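Thiol:disulfide interchange protein DsbL (Escherichia coli, PDB 3C7M) forms disulfide bonds in other periplasmic proteins by transferring its own, working with DsbI to introduce an essential disulfide into the arylsulfate sulfotransferase AssT. Local coordinates at residues K37-P42 against K180-M185; E45-I50 against L188-A193. All blocks are in the same frame, centred on the assembly; numbering follows the deposited sequence. Where two conformers were deposited one is given.

Interaction 1 of 2, residues K37-P42 against K180-M185; sequences KAVTGP and KSIDAM. With CD (cadmium ion), chain E.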
ATOM      1  N   LYS A  37     -11.293  -1.002  -2.350  1.00 19.26           N
ATOM      2  CA  LYS A  37     -12.680  -0.571  -2.221  1.00 19.98           C
ATOM      3  C   LYS A  37     -13.476  -1.581  -1.406  1.00 20.13           C
ATOM      4  O   LYS A  37     -14.383  -1.197  -0.663  1.00 21.49           O
ATOM      5  CB  LYS A  37     -13.331  -0.375  -3.593  1.00 19.98           C
ATOM      6  CG  LYS A  37     -12.905   0.910  -4.292  1.00 20.65           C
ATOM      7  CD  LYS A  37     -13.726   1.175  -5.545  1.00 21.77           C
ATOM      8  CE  LYS A  37     -13.194   0.414  -6.750  1.00 23.43           C
ATOM      9  NZ  LYS A  37     -14.046   0.651  -7.951  1.00 24.21           N
ATOM     10  N   ALA A  38     -13.121  -2.858  -1.537  1.00 19.68           N
ATOM     11  CA  ALA A  38     -13.972  -3.948  -1.051  1.00 18.70           C
ATOM     12  C   ALA A  38     -13.517  -4.722   0.188  1.00 17.76           C
ATOM     13  O   ALA A  38     -14.362  -5.184   0.964  1.00 18.05           O
ATOM     14  CB  ALA A  38     -14.267  -4.924  -2.184  1.00 19.32           C
ATOM     15  N   VAL A  39     -12.206  -4.902   0.357  0.60 16.94           N
ATOM     16  CA  VAL A  39     -11.704  -5.779   1.432  0.60 15.68           C
ATOM     17  C   VAL A  39     -10.629  -5.195   2.354  0.60 14.95           C
ATOM     18  O   VAL A  39     -10.624  -5.501   3.542  0.60 14.69           O
ATOM     19  CB  VAL A  39     -11.261  -7.201   0.917  0.60 15.97           C
ATOM     20  CG1 VAL A  39     -12.273  -7.756  -0.078  0.60 16.25           C
ATOM     21  CG2 VAL A  39      -9.868  -7.179   0.288  0.60 15.75           C
ATOM     22  N   THR A  40      -9.726  -4.368   1.823  1.00 14.04           N
ATOM     23  CA  THR A  40      -8.562  -3.913   2.609  1.00 13.25           C
ATOM     24  C   THR A  40      -8.912  -3.306   3.970  1.00 12.78           C
ATOM     25  O   THR A  40      -8.392  -3.732   5.003  1.00 12.15           O
ATOM     26  CB  THR A  40      -7.665  -2.950   1.798  1.00 12.93           C
ATOM     27  OG1 THR A  40      -7.291  -3.590   0.575  1.00 12.81           O
ATOM     28  CG2 THR A  40      -6.391  -2.603   2.575  1.00 12.66           C
ATOM     29  N   GLY A  41      -9.806  -2.325   3.968  1.00 12.39           N
ATOM     30  CA  GLY A  41     -10.181  -1.661   5.205  1.00 11.75           C
ATOM     31  C   GLY A  41     -10.845  -2.570   6.221  1.00 11.58           C
ATOM     32  O   GLY A  41     -10.344  -2.704   7.340  1.00 11.48           O
ATOM     33  N   PRO A  42     -11.991  -3.178   5.849  1.00 11.78           N
ATOM     34  CA  PRO A  42     -12.651  -4.086   6.778  1.00 11.80           C
ATOM     35  C   PRO A  42     -11.750  -5.191   7.308  1.00 11.63           C
ATOM     36  O   PRO A  42     -11.770  -5.454   8.505  1.00 11.56           O
ATOM     37  CB  PRO A  42     -13.806  -4.658   5.955  1.00 11.62           C
ATOM     38  CG  PRO A  42     -14.118  -3.582   4.981  1.00 12.55           C
ATOM     39  CD  PRO A  42     -12.776  -2.996   4.618  1.00 11.56           C
ATOM     40  N   LYS A 180     -12.106 -14.857  -1.055  1.00 16.70           N
ATOM     41  CA  LYS A 180     -13.527 -14.935  -1.401  1.00 16.63           C
ATOM     42  C   LYS A 180     -14.435 -14.043  -0.561  1.00 15.52           C
ATOM     43  O   LYS A 180     -15.557 -13.739  -0.975  1.00 15.43           O
ATOM     44  CB  LYS A 180     -14.011 -16.387  -1.400  1.00 17.41           C
ATOM     45  CG  LYS A 180     -13.369 -17.244  -2.502  1.00 19.88           C
ATOM     46  CD  LYS A 180     -13.587 -16.647  -3.904  1.00 23.90           C
ATOM     47  CE  LYS A 180     -12.345 -16.771  -4.796  1.00 25.97           C
ATOM     48  NZ  LYS A 180     -11.903 -18.187  -4.996  1.00 27.64           N
ATOM     49  N   SER A 181     -13.944 -13.617   0.601  1.00 14.53           N
ATOM     50  CA  SER A 181     -14.720 -12.740   1.478  1.00 13.70           C
ATOM     51  C   SER A 181     -13.850 -12.050   2.518  1.00 12.76           C
ATOM     52  O   SER A 181     -12.715 -12.462   2.769  1.00 12.47           O
ATOM     53  CB  SER A 181     -15.824 -13.531   2.189  1.00 13.75           C
ATOM     54  OG  SER A 181     -15.263 -14.427   3.133  1.00 14.47           O
ATOM     55  N   ILE A 182     -14.406 -11.005   3.133  1.00 12.05           N
ATOM     56  CA  ILE A 182     -13.750 -10.315   4.236  1.00 11.50           C
ATOM     57  C   ILE A 182     -13.495 -11.293   5.386  1.00 11.26           C
ATOM     58  O   ILE A 182     -12.390 -11.364   5.916  1.00 10.92           O
ATOM     59  CB  ILE A 182     -14.586  -9.105   4.711  1.00 11.75           C
ATOM     60  CG1 ILE A 182     -14.518  -7.976   3.679  1.00 11.36           C
ATOM     61  CG2 ILE A 182     -14.114  -8.606   6.073  1.00 11.47           C
ATOM     62  CD1 ILE A 182     -15.673  -6.992   3.774  1.00 12.07           C
ATOM     63  N   ASP A 183     -14.512 -12.076   5.740  1.00 11.13           N
ATOM     64  CA  ASP A 183     -14.365 -13.001   6.851  1.00 10.91           C
ATOM     65  C   ASP A 183     -13.280 -14.045   6.609  1.00 10.68           C
ATOM     66  O   ASP A 183     -12.435 -14.272   7.471  1.00 10.45           O
ATOM     67  CB  ASP A 183     -15.691 -13.676   7.192  1.00 11.03           C
ATOM     68  CG  ASP A 183     -15.582 -14.564   8.409  1.00 12.06           C
ATOM     69  OD1 ASP A 183     -15.154 -15.735   8.260  1.00 11.08           O
ATOM     70  OD2 ASP A 183     -15.903 -14.070   9.517  1.00 13.29           O
ATOM     71  N   ALA A 184     -13.301 -14.658   5.426  1.00 10.96           N
ATOM     72  CA  ALA A 184     -12.354 -15.719   5.095  1.00 11.24           C
ATOM     73  C   ALA A 184     -10.928 -15.182   5.055  1.00 11.29           C
ATOM     74  O   ALA A 184     -10.001 -15.848   5.507  1.00 11.60           O
ATOM     75  CB  ALA A 184     -12.711 -16.362   3.782  1.00 11.49           C
ATOM     76  N   MET A 185     -10.762 -13.966   4.536  1.00 11.26           N
ATOM     77  CA  MET A 185      -9.439 -13.357   4.494  1.00 11.30           C
ATOM     78  C   MET A 185      -8.923 -13.062   5.899  1.00 11.18           C
ATOM     79  O   MET A 185      -7.755 -13.304   6.205  1.00 11.31           O
ATOM     80  CB  MET A 185      -9.438 -12.081   3.656  1.00 11.13           C
ATOM     81  CG  MET A 185      -8.029 -11.613   3.316  1.00 11.74           C
ATOM     82  SD  MET A 185      -8.078 -10.055   2.432  1.00 12.38           S
ATOM     83  CE  MET A 185      -6.328  -9.747   2.269  1.00 13.53           C
TER
HETATM   84 CD    CD E 198     -14.612 -16.689  10.227  0.95 11.16          CD
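With CG1 of Ile182 anti to the carbonyl carbon (chi1 -72°) and chi2 near trans at 158°, the isoleucine's longer branch runs out across the gap toward the 37-42 backbone. Met185 sets CG anti to the backbone N and stays extended to its end, so the sulfur is carried across to Val39. Ile182 does most of the touching, its length letting one methyl meet two residues: CD1 lies 3.7 Å from Pro42 CB, the ring and the branch crossing obliquely, and rests 3.6 Å from Ala38 O. Val39 CG2 meets Met185 SD at 4.0 Å, the two side chains at about a right angle; a long unbranched thioether suits this reach. No hydrogen bond joins the segments. In this DsbA-like thioredoxin fold the helix that starts at the CxxC pair, Cys29 and Cys32, breaks at Val39, between 30-38 and 40-46, and the start of the C-terminal helix 182-193 packs against that break. Tyr166 of strand 165-168 lies against both Val39 and Met185. Ser181 is the N-cap of the C-terminal helix: its OG accepts from Ala184 N at 3.0 Å, with an N-H...O angle of 162°, serving a first-turn amide that has no preceding helical carbonyl. Asp183, with CG anti to the backbone N, binds a cadmium ion through OD1 at 2.2 Å, a site it shares with Asp187.

Interaction 2 of 2, residues E45-I50 against L188-A193; sequences EKVKDI and LIRELA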
ATOM      1  N   GLU A  45      -8.994  -3.787   9.741  1.00 13.56           N
ATOM      2  CA  GLU A  45      -9.645  -3.386  10.984  1.00 14.28           C
ATOM      3  C   GLU A  45      -9.885  -4.608  11.872  1.00 14.20           C
ATOM      4  O   GLU A  45      -9.694  -4.556  13.096  1.00 15.06           O
ATOM      5  CB  GLU A  45     -10.968  -2.670  10.667  1.00 14.80           C
ATOM      6  CG  GLU A  45     -11.882  -2.398  11.864  0.50 16.08           C
ATOM      7  CD  GLU A  45     -11.337  -1.353  12.822  0.50 18.20           C
ATOM      8  OE1 GLU A  45     -10.524  -0.500  12.400  0.50 18.99           O
ATOM      9  OE2 GLU A  45     -11.736  -1.382  14.007  0.50 19.80           O
ATOM     10  N   LYS A  46     -10.289  -5.710  11.248  1.00 13.62           N
ATOM     11  CA  LYS A  46     -10.581  -6.942  11.974  1.00 13.14           C
ATOM     12  C   LYS A  46      -9.349  -7.555  12.620  1.00 13.41           C
ATOM     13  O   LYS A  46      -9.459  -8.189  13.667  1.00 14.32           O
ATOM     14  CB  LYS A  46     -11.265  -7.965  11.070  1.00 12.63           C
ATOM     15  CG  LYS A  46     -12.724  -7.638  10.777  1.00 11.78           C
ATOM     16  CD  LYS A  46     -13.326  -8.572   9.740  1.00 11.16           C
ATOM     17  CE  LYS A  46     -13.463 -10.004  10.245  1.00 11.07           C
ATOM     18  NZ  LYS A  46     -14.298 -10.094  11.497  1.00 11.48           N
ATOM     19  N   VAL A  47      -8.181  -7.350  12.009  1.00 13.03           N
ATOM     20  CA  VAL A  47      -6.945  -7.971  12.507  1.00 12.80           C
ATOM     21  C   VAL A  47      -5.959  -6.989  13.166  1.00 13.12           C
ATOM     22  O   VAL A  47      -4.822  -7.362  13.460  1.00 12.67           O
ATOM     23  CB  VAL A  47      -6.222  -8.810  11.401  1.00 12.17           C
ATOM     24  CG1 VAL A  47      -7.112  -9.963  10.920  1.00 12.38           C
ATOM     25  CG2 VAL A  47      -5.802  -7.929  10.220  1.00 12.43           C
ATOM     26  N   LYS A  48      -6.402  -5.756  13.418  0.75 13.49           N
ATOM     27  CA  LYS A  48      -5.503  -4.724  13.948  0.75 14.46           C
ATOM     28  C   LYS A  48      -4.943  -5.046  15.340  0.75 14.48           C
ATOM     29  O   LYS A  48      -3.918  -4.485  15.739  0.75 14.98           O
ATOM     30  CB  LYS A  48      -6.162  -3.340  13.921  0.75 14.85           C
ATOM     31  CG  LYS A  48      -7.263  -3.134  14.944  0.75 16.46           C
ATOM     32  CD  LYS A  48      -7.876  -1.756  14.810  0.75 19.29           C
ATOM     33  CE  LYS A  48      -8.790  -1.467  15.984  0.75 20.69           C
ATOM     34  NZ  LYS A  48      -9.628  -0.261  15.750  0.75 22.13           N
ATOM     35  N   ASP A  49      -5.608  -5.947  16.063  1.00 14.52           N
ATOM     36  CA  ASP A  49      -5.134  -6.376  17.386  1.00 14.96           C
ATOM     37  C   ASP A  49      -3.915  -7.294  17.319  1.00 14.81           C
ATOM     38  O   ASP A  49      -3.205  -7.447  18.319  1.00 15.60           O
ATOM     39  CB  ASP A  49      -6.246  -7.093  18.156  1.00 15.37           C
ATOM     40  CG  ASP A  49      -6.761  -8.314  17.416  1.00 16.76           C
ATOM     41  OD1 ASP A  49      -7.342  -8.144  16.323  1.00 19.22           O
ATOM     42  OD2 ASP A  49      -6.572  -9.446  17.911  1.00 19.26           O
ATOM     43  N   ILE A  50      -3.684  -7.918  16.161  1.00 13.83           N
ATOM     44  CA  ILE A  50      -2.571  -8.860  16.004  1.00 13.39           C
ATOM     45  C   ILE A  50      -1.495  -8.404  15.014  1.00 12.92           C
ATOM     46  O   ILE A  50      -0.321  -8.755  15.178  1.00 13.43           O
ATOM     47  CB  ILE A  50      -3.042 -10.310  15.667  1.00 13.43           C
ATOM     48  CG1 ILE A  50      -3.987 -10.349  14.456  1.00 13.14           C
ATOM     49  CG2 ILE A  50      -3.698 -10.948  16.892  1.00 14.09           C
ATOM     50  CD1 ILE A  50      -4.036 -11.691  13.748  1.00 13.20           C
ATOM     51  N   LEU A 188      -7.907 -16.309   7.506  1.00 10.89           N
ATOM     52  CA  LEU A 188      -6.618 -16.739   6.963  1.00 11.15           C
ATOM     53  C   LEU A 188      -5.466 -15.969   7.593  1.00 11.02           C
ATOM     54  O   LEU A 188      -4.472 -16.567   8.009  1.00 11.19           O
ATOM     55  CB  LEU A 188      -6.590 -16.595   5.440  1.00 10.71           C
ATOM     56  CG  LEU A 188      -5.257 -16.842   4.725  1.00 11.09           C
ATOM     57  CD1 LEU A 188      -4.696 -18.235   5.007  1.00 11.74           C
ATOM     58  CD2 LEU A 188      -5.443 -16.638   3.241  1.00 11.72           C
ATOM     59  N   ILE A 189      -5.604 -14.645   7.673  1.00 10.98           N
ATOM     60  CA  ILE A 189      -4.557 -13.809   8.264  1.00 11.60           C
ATOM     61  C   ILE A 189      -4.251 -14.220   9.706  1.00 12.36           C
ATOM     62  O   ILE A 189      -3.087 -14.260  10.112  1.00 12.11           O
ATOM     63  CB  ILE A 189      -4.894 -12.296   8.173  1.00 11.18           C
ATOM     64  CG1 ILE A 189      -4.789 -11.812   6.727  1.00 11.16           C
ATOM     65  CG2 ILE A 189      -3.963 -11.471   9.069  1.00 10.77           C
ATOM     66  CD1 ILE A 189      -5.516 -10.506   6.486  1.00 10.62           C
ATOM     67  N   ARG A 190      -5.299 -14.511  10.472  0.70 12.70           N
ATOM     68  CA  ARG A 190      -5.132 -14.962  11.853  0.70 13.66           C
ATOM     69  C   ARG A 190      -4.385 -16.275  11.942  0.70 14.04           C
ATOM     70  O   ARG A 190      -3.517 -16.432  12.804  0.70 14.30           O
ATOM     71  CB  ARG A 190      -6.481 -15.073  12.556  0.70 13.90           C
ATOM     72  CG  ARG A 190      -7.097 -13.735  12.741  0.70 15.13           C
ATOM     73  CD  ARG A 190      -8.075 -13.700  13.865  0.70 15.15           C
ATOM     74  NE  ARG A 190      -8.390 -12.309  14.137  0.70 14.01           N
ATOM     75  CZ  ARG A 190      -7.829 -11.588  15.098  0.70 13.49           C
ATOM     76  NH1 ARG A 190      -6.942 -12.136  15.925  0.70 13.48           N
ATOM     77  NH2 ARG A 190      -8.175 -10.319  15.240  0.70 14.21           N
ATOM     78  N   GLU A 191      -4.722 -17.203  11.050  1.00 14.09           N
ATOM     79  CA  GLU A 191      -4.041 -18.509  10.991  1.00 15.10           C
ATOM     80  C   GLU A 191      -2.555 -18.306  10.683  1.00 15.38           C
ATOM     81  O   GLU A 191      -1.689 -18.873  11.355  1.00 15.85           O
ATOM     82  CB  GLU A 191      -4.678 -19.432   9.950  1.00 15.86           C
ATOM     83  CG  GLU A 191      -3.858 -20.713   9.709  1.00 17.88           C
ATOM     84  CD  GLU A 191      -4.649 -21.855   9.094  0.50 19.66           C
ATOM     85  OE1 GLU A 191      -5.842 -21.673   8.775  0.50 20.60           O
ATOM     86  OE2 GLU A 191      -4.064 -22.949   8.936  0.50 21.46           O
ATOM     87  N   LEU A 192      -2.271 -17.464   9.694  1.00 15.18           N
ATOM     88  CA  LEU A 192      -0.892 -17.198   9.290  1.00 15.17           C
ATOM     89  C   LEU A 192      -0.088 -16.506  10.377  1.00 15.85           C
ATOM     90  O   LEU A 192       1.101 -16.797  10.558  1.00 16.33           O
ATOM     91  CB  LEU A 192      -0.855 -16.380   7.991  1.00 14.63           C
ATOM     92  CG  LEU A 192      -1.397 -17.105   6.753  1.00 14.03           C
ATOM     93  CD1 LEU A 192      -1.418 -16.190   5.533  1.00 13.15           C
ATOM     94  CD2 LEU A 192      -0.601 -18.388   6.475  1.00 13.79           C
ATOM     95  N   ALA A 193      -0.742 -15.601  11.105  1.00 16.43           N
ATOM     96  CA  ALA A 193      -0.092 -14.823  12.159  1.00 17.92           C
ATOM     97  C   ALA A 193       0.217 -15.655  13.402  1.00 19.47           C
ATOM     98  O   ALA A 193       1.030 -15.243  14.237  1.00 19.56           O
ATOM     99  CB  ALA A 193      -0.938 -13.613  12.528  1.00 17.64           C
TER
HETATM  100  O   HOH W   1     -10.574 -11.261  12.488  1.00 18.76           O
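Arg190 NH2 is gripped by two acceptors, one at the end of helix 40-46 and one in the turn after it. It donates to Asp49 OD1 at 2.6 Å, a short hydrogen bond within a salt bridge, taken on the oxygen's syn lone pair, and to the carbonyl Lys46 O at 2.9 Å, where it meets a lone pair in the carbonyl plane. Both acceptors lie near the guanidinium plane. Carboxylate and guanidinium are themselves nearly coplanar, 22° apart, but the pairing is lopsided: Asp49 OD2 makes only weak bonds, to NH2 and to NH1. Asp49 reaches the arginine with CG in the crowded position between backbone N and carbonyl carbon (chi1 59°). On the other flank, a water accepts from Arg190 NE at 2.9 Å and is weakly tied to Lys46 O, so in this conformer bonds along the edge set the rotation of the group. Arginine suits the place because its extended chain, from CG to NE, spans from the helix to the turn and still offers several N-H groups. The C-terminal helix 182-193 of the thioredoxin fold thereby clasps the link between helix 40-46 and strand 52-57, an outermost strand of the sheet. Below the polar layer, Ile50 CD1 sits 3.6 Å above one guanidinium face of Arg190, offset toward its rim, and also touches Ala193 CB at 3.8 Å; the small alanine lets the isoleucine come close to the helix. Val47 slides past Arg190 in the opposite direction and crosses Ile189 at about a right angle, Val47 CG1 to Ile189 CG2 at 4.0 Å. Both are buried, and Ile189 packs onward against Val168 and Ile174 of the sheet; Ala193 also touches Val168.

Both interactions join helix 40-46 and its flanks to the C-terminal helix 182-193, the first at the N-terminal ends of these helices, the second toward their C-terminal ends, with centres about 12 Å apart. They meet directly where Ile182 packs on the aliphatic part of the Lys46 side chain. Interaction 1 is a surface contact without hydrogen bonds across it, largely apolar, its inner part formed by Val39 and Met185. Interaction 2 is partly buried and layered: a salt bridge and hydrogen bonds lie outside, aliphatic groups inside. Strand 165-168 backs both, through Tyr166 in the first and Val168 in the second.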